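Local coordinates for protein lipolytic enzyme, G-D-S-L family (Bacteroides thetaiotaomicron, PDB 7BR2) that acts as a gut microbial serine esterase of the SGNH/GDSL family that metabolizes the drug diltiazem, at residues Lys69-Asp74 against Gln118-Arg123. Residues are numbered along the deposited sequence; the frame is centred on the assembly and turned at random.
Sequences KRLDGD and QQMEKR
Arg123 reaches across to Asp72 in a single, nearly straight hydrogen bond, Arg123 NH1 to Asp72 OD1 at 2.9 Å with an angle of 172° at the hydrogen, forming a salt bridge between two helices of the SGNH domain. OD1 lies in the guanidinium plane, whereas NH1 approaches the syn side of the carboxylate from somewhat out of its plane. The two flat groups stand 54° apart, and Arg123 NH2 stays 3.5 Å from Asp72 OD2, without a second bond. Bends at chi2 and chi3 turn the guanidinium toward Asp72. The aliphatic stem is used as well: Arg123 CB lies 3.8 Å from Leu71 CD1. The other leucine methyl, Leu71 CD2, meets Met120 CE at 3.8 Å, and both side chains also touch Leu25 of the central parallel sheet. A second ion pair faces elsewhere: Arg70 NH1 binds Asp74 OD2 at 2.7 Å one helical turn on. Arg70 NH1 also donates to Gly57 O and Arg70 NE pairs with Asp62, while Asp74 OD2 takes a second positive partner, Arg367 of helix 344-377. The buried pair is thus held by several partners, whereas the outer one rests on a single bond at an exposed edge, where solvent probably weakens it.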
loop_
_atom_site.group_PDB
_atom_site.type_symbol
_atom_site.label_atom_id
_atom_site.label_comp_id
_atom_site.label_asym_id
_atom_site.label_seq_id
_atom_site.Cartn_x
_atom_site.Cartn_y
_atom_site.Cartn_z
ATOM N N LYS A 69 -14.627 18.384 -6.300
ATOM C CA LYS A 69 -15.596 18.260 -7.398
ATOM C C LYS A 69 -16.149 16.844 -7.512
ATOM O O LYS A 69 -17.318 16.657 -7.873
ATOM C CB LYS A 69 -14.975 18.606 -8.758
ATOM C CG LYS A 69 -14.713 20.036 -9.129
ATOM C CD LYS A 69 -14.248 20.056 -10.606
ATOM C CE LYS A 69 -13.315 18.884 -10.882
ATOM N NZ LYS A 69 -13.304 18.361 -12.276
ATOM N N ARG A 70 -15.310 15.831 -7.267
ATOM C CA ARG A 70 -15.720 14.453 -7.554
ATOM C C ARG A 70 -16.126 13.645 -6.321
ATOM O O ARG A 70 -16.365 12.442 -6.447
ATOM C CB ARG A 70 -14.619 13.708 -8.310
ATOM C CG ARG A 70 -13.337 13.497 -7.544
ATOM C CD ARG A 70 -12.355 12.700 -8.405
ATOM N NE ARG A 70 -10.967 12.810 -7.951
ATOM C CZ ARG A 70 -10.355 11.915 -7.182
ATOM N NH1 ARG A 70 -11.011 10.828 -6.772
ATOM N NH2 ARG A 70 -9.083 12.100 -6.835
ATOM N N LEU A 71 -16.195 14.263 -5.137
ATOM C CA LEU A 71 -16.658 13.527 -3.952
ATOM C C LEU A 71 -17.981 12.766 -4.170
ATOM O O LEU A 71 -18.080 11.582 -3.828
ATOM C CB LEU A 71 -16.810 14.477 -2.764
ATOM C CG LEU A 71 -15.532 14.951 -2.080
ATOM C CD1 LEU A 71 -15.876 15.844 -0.889
ATOM C CD2 LEU A 71 -14.684 13.774 -1.673
ATOM N N ASP A 72 -19.018 13.421 -4.707
ATOM C CA ASP A 72 -20.317 12.749 -4.821
ATOM C C ASP A 72 -20.255 11.547 -5.768
ATOM O O ASP A 72 -20.710 10.446 -5.426
ATOM C CB ASP A 72 -21.404 13.714 -5.309
ATOM C CG ASP A 72 -21.925 14.643 -4.231
ATOM O OD1 ASP A 72 -22.093 14.206 -3.077
ATOM O OD2 ASP A 72 -22.211 15.817 -4.553
ATOM N N GLY A 73 -19.719 11.752 -6.978
ATOM C CA GLY A 73 -19.770 10.750 -8.034
ATOM C C GLY A 73 -18.674 9.706 -8.001
ATOM O O GLY A 73 -18.776 8.689 -8.698
ATOM N N ASP A 74 -17.596 9.952 -7.275
ATOM C CA ASP A 74 -16.452 9.062 -7.335
ATOM C C ASP A 74 -16.001 8.538 -5.977
ATOM O O ASP A 74 -15.435 7.441 -5.917
ATOM C CB ASP A 74 -15.285 9.786 -8.027
ATOM C CG ASP A 74 -14.073 8.905 -8.198
ATOM O OD1 ASP A 74 -14.252 7.788 -8.733
ATOM O OD2 ASP A 74 -12.938 9.353 -7.876
ATOM N N GLN A 118 -11.234 23.197 2.638
ATOM C CA GLN A 118 -12.319 23.551 3.553
ATOM C C GLN A 118 -13.673 23.136 2.988
ATOM O O GLN A 118 -14.571 22.728 3.737
ATOM C CB GLN A 118 -12.290 25.058 3.847
ATOM C CG GLN A 118 -11.209 25.489 4.864
ATOM C CD GLN A 118 -11.107 27.007 5.031
ATOM O OE1 GLN A 118 -10.412 27.685 4.277
ATOM N NE2 GLN A 118 -11.789 27.535 6.043
ATOM N N GLN A 119 -13.843 23.245 1.669
ATOM C CA GLN A 119 -15.034 22.697 1.029
ATOM C C GLN A 119 -15.144 21.203 1.319
ATOM O O GLN A 119 -16.186 20.704 1.775
ATOM C CB GLN A 119 -14.944 22.955 -0.475
ATOM C CG GLN A 119 -15.004 24.431 -0.898
ATOM C CD GLN A 119 -16.266 25.125 -0.438
ATOM O OE1 GLN A 119 -16.302 25.751 0.620
ATOM N NE2 GLN A 119 -17.325 24.980 -1.219
ATOM N N MET A 120 -14.044 20.485 1.108
ATOM C CA MET A 120 -14.063 19.053 1.410
ATOM C C MET A 120 -14.365 18.796 2.887
ATOM O O MET A 120 -15.172 17.920 3.221
ATOM C CB MET A 120 -12.731 18.410 1.028
ATOM C CG MET A 120 -12.375 18.502 -0.444
ATOM S SD MET A 120 -10.895 17.530 -0.742
ATOM C CE MET A 120 -11.681 15.974 -0.991
ATOM N N GLU A 121 -13.739 19.575 3.771
ATOM C CA GLU A 121 -13.862 19.404 5.215
ATOM C C GLU A 121 -15.309 19.525 5.638
ATOM O O GLU A 121 -15.815 18.719 6.432
ATOM C CB GLU A 121 -13.027 20.477 5.907
ATOM C CG GLU A 121 -12.815 20.329 7.385
ATOM C CD GLU A 121 -12.244 21.603 7.987
ATOM O OE1 GLU A 121 -12.264 22.646 7.304
ATOM O OE2 GLU A 121 -11.767 21.560 9.134
ATOM N N LYS A 122 -15.980 20.554 5.120
ATOM C CA LYS A 122 -17.409 20.693 5.338
ATOM C C LYS A 122 -18.154 19.442 4.885
ATOM O O LYS A 122 -19.041 18.954 5.595
ATOM C CB LYS A 122 -17.931 21.934 4.617
ATOM C CG LYS A 122 -19.437 22.030 4.684
ATOM C CD LYS A 122 -19.969 23.408 4.307
ATOM C CE LYS A 122 -21.419 23.551 4.811
ATOM N NZ LYS A 122 -22.325 22.468 4.307
ATOM N N ARG A 123 -17.799 18.891 3.709
ATOM C CA ARG A 123 -18.496 17.675 3.271
ATOM C C ARG A 123 -18.247 16.515 4.228
ATOM O O ARG A 123 -19.168 15.760 4.551
ATOM C CB ARG A 123 -18.097 17.261 1.850
ATOM C CG ARG A 123 -18.235 18.331 0.796
ATOM C CD ARG A 123 -19.709 18.625 0.441
ATOM N NE ARG A 123 -20.599 17.461 0.432
ATOM C CZ ARG A 123 -20.887 16.743 -0.660
ATOM N NH1 ARG A 123 -21.727 15.713 -0.583
ATOM N NH2 ARG A 123 -20.332 17.050 -1.829
#